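Local coordinates for protein BtGH115A (Bacteroides thetaiotaomicron, PDB 5BY3) that hydrolyses 4-O-methyl-alpha-glucuronosyl linkages as a family GH115 glycoside hydrolase with specificity for decorated arabinogalactans, at residues I167-W172 with H393-G398; P400-W405 with K618-P623; A592-A597 with F625-R630. All blocks are in the same frame, centred on the assembly; numbering follows the deposited sequence.

In the fold
The three contacts run outward from the TIM barrel into the helical region that follows it. Contact 1 joins the loops after barrel strands 162-166 and 388-393; contact 2 ties the continuation of the second loop to residues 618-623; contact 3 packs residues 625-630 on helix 587-603. Centres are about 10 Å apart for contacts 1 and 2, 14 Å for contacts 2 and 3, and 22 Å for contacts 1 and 3, which do not touch. Along the chain contact 1 closes before contact 2 opens, whereas contacts 2 and 3 alternate their segments. The loop after helix 587-603 thus links that helix to the barrel rim near the nickel ion.

Contact 1 (I167-W172 with H393-G398)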
# COMPACT_ATOMS: atom_id res chain seq x y z
N ILE A 167 1.89 -10.65 -0.41
CA ILE A 167 3.30 -10.79 -0.05
C ILE A 167 4.07 -11.06 -1.35
O ILE A 167 3.77 -12.04 -2.04
CB ILE A 167 3.60 -11.88 1.01
CG1 ILE A 167 3.22 -11.49 2.43
CG2 ILE A 167 5.10 -12.12 1.13
CD1 ILE A 167 1.79 -11.09 2.64
N ASN A 168 5.05 -10.20 -1.66
CA ASN A 168 5.82 -10.19 -2.92
C ASN A 168 7.21 -9.68 -2.65
O ASN A 168 7.43 -9.04 -1.64
CB ASN A 168 5.17 -9.22 -3.91
CG ASN A 168 5.60 -9.44 -5.36
OD1 ASN A 168 5.85 -10.57 -5.79
ND2 ASN A 168 5.62 -8.36 -6.13
N ASP A 169 8.17 -9.94 -3.54
CA ASP A 169 9.54 -9.45 -3.32
C ASP A 169 10.12 -9.87 -1.94
O ASP A 169 10.93 -9.13 -1.32
CB ASP A 169 9.61 -7.93 -3.53
CG ASP A 169 9.15 -7.51 -4.95
OD1 ASP A 169 9.67 -8.06 -5.96
OD2 ASP A 169 8.27 -6.62 -5.05
N GLU A 170 9.72 -11.07 -1.52
CA GLU A 170 9.96 -11.63 -0.21
C GLU A 170 11.34 -12.30 -0.04
O GLU A 170 11.61 -12.83 1.06
CB GLU A 170 8.84 -12.65 0.15
CG GLU A 170 8.89 -13.99 -0.61
CD GLU A 170 8.12 -14.03 -1.94
OE1 GLU A 170 7.96 -12.99 -2.57
OE2 GLU A 170 7.68 -15.13 -2.38
N ASP A 171 12.18 -12.27 -1.09
CA ASP A 171 13.45 -13.04 -1.12
C ASP A 171 14.41 -12.66 0.01
O ASP A 171 15.29 -13.47 0.33
CB ASP A 171 14.27 -12.86 -2.42
CG ASP A 171 13.49 -13.15 -3.72
OD1 ASP A 171 12.29 -12.84 -3.83
OD2 ASP A 171 14.15 -13.62 -4.68
N TRP A 172 14.28 -11.44 0.58
CA TRP A 172 15.26 -10.86 1.52
C TRP A 172 14.65 -10.49 2.88
O TRP A 172 15.23 -9.73 3.63
CB TRP A 172 15.99 -9.66 0.92
CG TRP A 172 16.51 -9.95 -0.43
CD1 TRP A 172 17.75 -10.45 -0.73
CD2 TRP A 172 15.81 -9.83 -1.69
NE1 TRP A 172 17.86 -10.65 -2.10
CE2 TRP A 172 16.69 -10.30 -2.71
CE3 TRP A 172 14.53 -9.39 -2.05
CZ2 TRP A 172 16.33 -10.33 -4.07
CZ3 TRP A 172 14.16 -9.42 -3.40
CH2 TRP A 172 15.07 -9.87 -4.40
N HIS A 393 0.75 -0.51 -5.21
CA HIS A 393 2.08 -0.84 -4.70
C HIS A 393 2.55 0.10 -3.62
O HIS A 393 2.58 1.31 -3.84
CB HIS A 393 3.13 -0.82 -5.82
CG HIS A 393 3.10 -2.00 -6.73
ND1 HIS A 393 2.18 -2.13 -7.76
CD2 HIS A 393 3.89 -3.10 -6.79
CE1 HIS A 393 2.40 -3.26 -8.40
NE2 HIS A 393 3.43 -3.87 -7.84
N VAL A 394 2.94 -0.44 -2.46
CA VAL A 394 3.80 0.32 -1.50
C VAL A 394 5.21 -0.29 -1.43
O VAL A 394 6.04 0.13 -0.64
CB VAL A 394 3.19 0.49 -0.07
CG1 VAL A 394 1.92 1.35 -0.11
CG2 VAL A 394 2.95 -0.86 0.59
N SER A 395 5.46 -1.26 -2.30
CA SER A 395 6.76 -1.92 -2.45
C SER A 395 6.93 -2.41 -3.91
O SER A 395 5.97 -2.78 -4.56
CB SER A 395 6.89 -3.05 -1.44
OG SER A 395 8.08 -3.77 -1.66
N TYR A 396 8.15 -2.40 -4.43
CA TYR A 396 8.30 -2.83 -5.81
C TYR A 396 9.70 -3.23 -6.20
O TYR A 396 10.68 -2.66 -5.70
CB TYR A 396 7.80 -1.73 -6.73
CG TYR A 396 7.90 -2.00 -8.19
CD1 TYR A 396 7.11 -2.96 -8.78
CD2 TYR A 396 8.77 -1.27 -9.00
CE1 TYR A 396 7.19 -3.23 -10.15
CE2 TYR A 396 8.83 -1.49 -10.37
CZ TYR A 396 8.04 -2.49 -10.94
OH TYR A 396 8.06 -2.72 -12.30
N TRP A 397 9.78 -4.18 -7.12
CA TRP A 397 11.05 -4.54 -7.77
C TRP A 397 10.87 -4.23 -9.25
O TRP A 397 10.00 -4.81 -9.87
CB TRP A 397 11.37 -6.03 -7.52
CG TRP A 397 12.35 -6.72 -8.47
CD1 TRP A 397 12.97 -6.20 -9.59
CD2 TRP A 397 12.79 -8.07 -8.38
NE1 TRP A 397 13.77 -7.13 -10.18
CE2 TRP A 397 13.68 -8.29 -9.48
CE3 TRP A 397 12.53 -9.12 -7.48
CZ2 TRP A 397 14.32 -9.53 -9.69
CZ3 TRP A 397 13.17 -10.38 -7.69
CH2 TRP A 397 14.06 -10.56 -8.80
N GLY A 398 11.67 -3.32 -9.79
CA GLY A 398 11.55 -2.95 -11.20
C GLY A 398 12.15 -1.61 -11.53
O GLY A 398 12.88 -1.05 -10.72
O HOH W 1 7.04 -5.80 -3.05
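Asp169 and Trp397 mark the closest approach of two irregular loop backbones, with their CA atoms 6.8 Å apart and Asp169 in a left-handed conformation. The Asp169 carboxylate reaches across with its two oxygens doing different work. Asp169 OD1 lies 3.1 Å from Trp397 CB and close to CE3, at the edge of the indole and near its plane. Asp169 OD2 turns to a bridging water, which donates to it at 2.5 Å. The same water accepts from Ser395 OG at 2.7 Å, joining the loops through a solvent molecule where the two side chains do not bond directly. Both loops leave the C-terminal ends of strands of the parallel barrel sheet, 162-166 and 388-393, with strand 429-433 lying between them; in TIM barrels this is the end that carries the active site. The side chain of Ser395 is about 5 Å from the bound nickel ion. Farther out, Trp172 and Trp397 form an offset edge-to-face pair, the edge of Trp172 directed toward the face of Trp397. Their six-membered rings are 5.9 Å apart between centroids, with planes at 61°, and the corner CH2 of Trp172 comes to 3.8 Å from CZ3 of Trp397. Trp397 CG stands anti to the backbone N (chi1 159°), beside the carbonyl carbon. Asp171 CB sits over the centre of one Trp172 face. His216 braces this end twice: its ring meets that of Trp397 and its ND1 is hydrogen-bonded to Asp171 OD1, while Arg620 touches Trp397.

Contact 2 (P400-W405 with K618-P623); sequences PHDHLW and KPRKLP. With NI (nickel (II) ion), chain C.
Asp402 grips Arg620 through a single nitrogen: NH1 is 2.6 Å from OD1 in a salt bridge and donates to OD2 at 2.8 Å with an N-H...O angle of 157°. OD2 receives it on its syn lone pair, and carboxylate and guanidinium lie nearly coplanar, 18° apart, although the two side chains cross at about a right angle. OD2 also takes a water that donates in turn to Pro619 O, a second bridge between the segments. Leu622 closes in beside the charges: CD1 is 3.4 Å from Asp402 OD2 and meets His401 CE1 tip to tip at 3.7 Å, while its other methyl, CD2, lies over one face of the guanidinium toward the rim. Pro619 packs its CG 3.9 Å from Trp405 CB, and its CB faces Leu404 CB. Leu404 turns its carbonyl to the nickel ion, O at 2.4 Å, where Asp436 and two waters complete the observed ligands. His401 is pinned by ND1, which donates to Asp402 O at 2.7 Å in the plane of the ring. In the next shell, Gly398 N bonds to Asp402 OD1, and Glu506 forms a salt bridge with Arg620 NH2, so the arginine spans two acids. An alanine at Asp402 would probably cost Arg620 the carboxylate gripping NH1 and deprive both the bridging water and Gly398 N of an acceptor. Segment 400-405 belongs to the long beta-alpha loop between strand 388-393 and helix 411-423, at the C-terminal end of a TIM-barrel strand; Pro400 rests on helix 730-738, and Trp405 packs on helix 552-580, its NE1 hydrogen-bonded to Tyr561 OH.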
# COMPACT_ATOMS: atom_id res chain seq x y z
N PRO A 400 11.97 2.49 -12.88
CA PRO A 400 13.43 2.80 -12.97
C PRO A 400 14.29 2.33 -11.76
O PRO A 400 15.51 2.27 -11.88
CB PRO A 400 13.43 4.33 -13.05
CG PRO A 400 12.23 4.71 -12.21
CD PRO A 400 11.17 3.69 -12.53
N HIS A 401 13.69 2.02 -10.61
CA HIS A 401 14.49 1.50 -9.46
C HIS A 401 13.59 0.79 -8.41
O HIS A 401 12.52 1.29 -8.12
CB HIS A 401 15.31 2.65 -8.82
CG HIS A 401 16.39 2.16 -7.92
ND1 HIS A 401 16.13 1.57 -6.70
CD2 HIS A 401 17.74 2.14 -8.08
CE1 HIS A 401 17.28 1.19 -6.16
NE2 HIS A 401 18.27 1.53 -6.97
N ASP A 402 14.05 -0.32 -7.82
CA ASP A 402 13.31 -0.97 -6.69
C ASP A 402 13.18 -0.02 -5.50
O ASP A 402 14.12 0.72 -5.18
CB ASP A 402 13.99 -2.20 -6.09
CG ASP A 402 14.62 -3.19 -7.11
OD1 ASP A 402 14.57 -2.98 -8.36
OD2 ASP A 402 15.21 -4.20 -6.59
N HIS A 403 12.00 -0.03 -4.86
CA HIS A 403 11.88 0.41 -3.49
C HIS A 403 11.47 -0.76 -2.64
O HIS A 403 10.28 -1.08 -2.53
CB HIS A 403 10.94 1.61 -3.34
CG HIS A 403 9.63 1.51 -4.07
ND1 HIS A 403 9.55 1.60 -5.45
CD2 HIS A 403 8.36 1.38 -3.62
CE1 HIS A 403 8.27 1.53 -5.81
NE2 HIS A 403 7.53 1.36 -4.72
N LEU A 404 12.46 -1.44 -2.05
CA LEU A 404 12.19 -2.67 -1.28
C LEU A 404 12.70 -2.67 0.14
O LEU A 404 12.45 -3.63 0.89
CB LEU A 404 12.82 -3.88 -1.98
CG LEU A 404 12.34 -4.34 -3.34
CD1 LEU A 404 13.24 -5.45 -3.82
CD2 LEU A 404 10.92 -4.85 -3.19
N TRP A 405 13.46 -1.64 0.52
CA TRP A 405 14.08 -1.70 1.83
C TRP A 405 13.19 -1.13 2.92
O TRP A 405 12.78 -1.86 3.84
CB TRP A 405 15.43 -1.07 1.77
CG TRP A 405 16.11 -0.87 3.08
CD1 TRP A 405 16.12 -1.70 4.18
CD2 TRP A 405 16.94 0.24 3.41
NE1 TRP A 405 16.91 -1.16 5.17
CE2 TRP A 405 17.43 0.02 4.72
CE3 TRP A 405 17.32 1.41 2.73
CZ2 TRP A 405 18.27 0.94 5.36
CZ3 TRP A 405 18.15 2.33 3.37
CH2 TRP A 405 18.59 2.09 4.68
N LYS A 618 20.51 -4.58 2.19
CA LYS A 618 21.00 -4.75 0.80
C LYS A 618 20.07 -5.61 -0.07
O LYS A 618 20.57 -6.45 -0.82
CB LYS A 618 22.43 -5.31 0.75
CG LYS A 618 23.34 -4.86 1.90
CD LYS A 618 24.80 -5.29 1.71
CE LYS A 618 25.59 -4.20 1.00
NZ LYS A 618 27.01 -4.59 0.90
N PRO A 619 18.72 -5.37 -0.01
CA PRO A 619 17.80 -6.24 -0.78
C PRO A 619 18.15 -6.25 -2.26
O PRO A 619 18.44 -5.21 -2.84
CB PRO A 619 16.44 -5.57 -0.57
CG PRO A 619 16.75 -4.14 -0.25
CD PRO A 619 18.01 -4.19 0.54
N ARG A 620 18.20 -7.45 -2.82
CA ARG A 620 18.61 -7.71 -4.19
C ARG A 620 20.06 -7.25 -4.53
O ARG A 620 20.42 -7.22 -5.69
CB ARG A 620 17.54 -7.14 -5.14
CG ARG A 620 17.31 -7.92 -6.42
CD ARG A 620 16.28 -7.23 -7.31
NE ARG A 620 16.77 -7.17 -8.67
CZ ARG A 620 16.64 -6.13 -9.49
NH1 ARG A 620 16.01 -5.04 -9.12
NH2 ARG A 620 17.13 -6.21 -10.71
N LYS A 621 20.87 -6.90 -3.53
CA LYS A 621 22.29 -6.52 -3.71
C LYS A 621 22.50 -5.44 -4.77
O LYS A 621 23.47 -5.47 -5.56
CB LYS A 621 23.21 -7.73 -4.03
CG LYS A 621 22.82 -9.07 -3.46
CD LYS A 621 23.39 -9.27 -2.07
CE LYS A 621 23.04 -10.68 -1.59
NZ LYS A 621 23.95 -11.18 -0.51
N LEU A 622 21.59 -4.47 -4.77
CA LEU A 622 21.68 -3.35 -5.71
C LEU A 622 22.85 -2.49 -5.33
O LEU A 622 23.14 -2.35 -4.13
CB LEU A 622 20.37 -2.55 -5.78
CG LEU A 622 19.13 -3.32 -6.26
CD1 LEU A 622 18.07 -2.35 -6.76
CD2 LEU A 622 19.42 -4.37 -7.35
N PRO A 623 23.55 -1.93 -6.35
CA PRO A 623 24.78 -1.16 -6.09
C PRO A 623 24.58 -0.04 -5.05
O PRO A 623 25.42 0.12 -4.13
CB PRO A 623 25.11 -0.56 -7.47
CG PRO A 623 24.51 -1.50 -8.43
CD PRO A 623 23.23 -1.95 -7.79
NI NI C . 10.99 -5.30 1.74
O HOH W 2 16.13 -3.73 -3.85
O HOH W 3 13.05 -6.50 1.06
O HOH W 4 8.78 -5.08 2.97

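Contact 3 (A592-A597 with F625-R630)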
# COMPACT_ATOMS: atom_id res chain seq x y z
N ALA A 592 28.55 6.29 7.98
CA ALA A 592 27.12 6.29 7.72
C ALA A 592 26.65 4.92 7.26
O ALA A 592 25.64 4.41 7.78
CB ALA A 592 26.77 7.34 6.67
N TYR A 593 27.39 4.32 6.32
CA TYR A 593 27.20 2.93 5.94
C TYR A 593 27.24 2.04 7.20
O TYR A 593 26.31 1.26 7.41
CB TYR A 593 28.26 2.47 4.91
CG TYR A 593 28.13 1.01 4.53
CD1 TYR A 593 28.74 -0.01 5.32
CD2 TYR A 593 27.40 0.62 3.40
CE1 TYR A 593 28.61 -1.36 5.00
CE2 TYR A 593 27.27 -0.73 3.06
CZ TYR A 593 27.87 -1.71 3.86
OH TYR A 593 27.73 -3.04 3.53
N ASP A 594 28.27 2.18 8.04
CA ASP A 594 28.44 1.28 9.20
C ASP A 594 27.26 1.43 10.13
O ASP A 594 26.77 0.44 10.70
CB ASP A 594 29.78 1.51 9.94
CG ASP A 594 31.00 1.01 9.15
OD1 ASP A 594 30.83 0.05 8.35
OD2 ASP A 594 32.11 1.60 9.31
N SER A 595 26.74 2.64 10.20
CA SER A 595 25.62 2.91 11.09
C SER A 595 24.30 2.17 10.67
O SER A 595 23.61 1.60 11.53
CB SER A 595 25.46 4.41 11.28
OG SER A 595 24.31 4.66 12.06
N ILE A 596 24.01 2.14 9.37
CA ILE A 596 22.88 1.37 8.77
C ILE A 596 23.01 -0.10 9.17
O ILE A 596 22.04 -0.71 9.59
CB ILE A 596 22.88 1.50 7.22
CG1 ILE A 596 22.72 2.95 6.78
CG2 ILE A 596 21.76 0.69 6.60
CD1 ILE A 596 23.30 3.25 5.40
N ALA A 597 24.23 -0.65 9.04
CA ALA A 597 24.58 -2.01 9.46
C ALA A 597 24.17 -2.26 10.90
O ALA A 597 23.43 -3.21 11.18
CB ALA A 597 26.08 -2.21 9.32
N PHE A 625 23.12 0.05 -2.36
CA PHE A 625 23.20 -0.36 -0.94
C PHE A 625 24.62 -0.66 -0.45
O PHE A 625 24.82 -0.97 0.74
CB PHE A 625 22.30 -1.58 -0.64
CG PHE A 625 20.86 -1.40 -1.03
CD1 PHE A 625 20.02 -0.50 -0.35
CD2 PHE A 625 20.32 -2.10 -2.10
CE1 PHE A 625 18.70 -0.31 -0.72
CE2 PHE A 625 18.98 -1.92 -2.47
CZ PHE A 625 18.17 -1.04 -1.78
N ASN A 626 25.60 -0.62 -1.34
CA ASN A 626 26.99 -0.93 -0.99
C ASN A 626 27.69 0.27 -0.33
O ASN A 626 27.17 1.38 -0.37
CB ASN A 626 27.77 -1.29 -2.26
CG ASN A 626 27.34 -2.61 -2.86
OD1 ASN A 626 27.42 -2.78 -4.08
ND2 ASN A 626 26.91 -3.56 -2.02
N ARG A 627 28.90 0.06 0.24
CA ARG A 627 29.74 1.25 0.52
C ARG A 627 29.99 1.86 -0.83
O ARG A 627 30.05 1.15 -1.84
CB ARG A 627 31.08 0.93 1.14
CG ARG A 627 31.05 0.58 2.59
CD ARG A 627 32.40 -0.03 3.01
NE ARG A 627 32.32 -0.46 4.40
CZ ARG A 627 32.05 -1.70 4.82
NH1 ARG A 627 31.84 -2.71 3.96
NH2 ARG A 627 31.97 -1.92 6.13
N VAL A 628 30.16 3.17 -0.84
CA VAL A 628 30.33 3.89 -2.09
C VAL A 628 31.77 3.79 -2.62
O VAL A 628 32.76 4.05 -1.90
CB VAL A 628 29.88 5.36 -1.94
CG1 VAL A 628 30.12 6.13 -3.22
CG2 VAL A 628 28.41 5.42 -1.60
N GLU A 629 31.89 3.43 -3.90
CA GLU A 629 33.15 3.51 -4.66
C GLU A 629 33.75 4.93 -4.63
O GLU A 629 33.14 5.90 -5.11
CB GLU A 629 32.92 3.03 -6.10
CG GLU A 629 34.16 2.64 -6.89
CD GLU A 629 33.89 2.43 -8.39
OE1 GLU A 629 32.84 2.90 -8.91
OE2 GLU A 629 34.75 1.79 -9.06
N ARG A 630 34.95 5.04 -4.07
CA ARG A 630 35.70 6.29 -4.03
C ARG A 630 36.34 6.65 -5.39
O ARG A 630 37.04 5.83 -6.00
CB ARG A 630 36.77 6.20 -2.95
CG ARG A 630 36.23 5.84 -1.56
CD ARG A 630 37.25 6.21 -0.50
NE ARG A 630 36.86 5.75 0.82
CZ ARG A 630 37.53 6.03 1.94
NH1 ARG A 630 38.65 6.78 1.91
NH2 ARG A 630 37.07 5.56 3.09
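Tyr593 and Arg627 make the tight part of this contact, the two side chains crossing at about a right angle. Arg627 CG sits over the ring centre in a CH-pi contact, 3.6 Å from the centroid of the Tyr593 ring and 13° off the normal. The arginine chain then runs extended from CG to NE, carrying the guanidinium over the CE1 side, where Arg627 CZ is 3.5 Å from Tyr593 CE1; the two planes are 38° apart, so the group tilts over the ring instead of stacking flat on it. At the opposite edge, Tyr593 CE2 is 3.4 Å from Phe625 O, which lies near the ring plane, and equally close to Arg627 N. Tyr593 CG is anti to the backbone N, which takes CG out from the helix. The phenolic OH is engaged by Lys618 NZ, so the buried ring is held at its far end as well. The outer side is looser. Asp594 and Arg627 are exposed, and their salt bridge is long, NH2 donating to OD1 at 3.2 Å with a bent angle of 138° and the acceptor tilted out of the guanidinium plane. Asp590, one helical turn before Asp594, also touches Arg627 and forms a salt bridge with Arg630 farther along the loop. Helix 587-603 therefore lies between two neighbours: the 625-630 loop covers the Tyr593 side, while Ala592, Ser595 and Ile596 pack on Gln568 of helix 552-580, whose Lys572 hydrogen-bonds Asn626 O of the same loop.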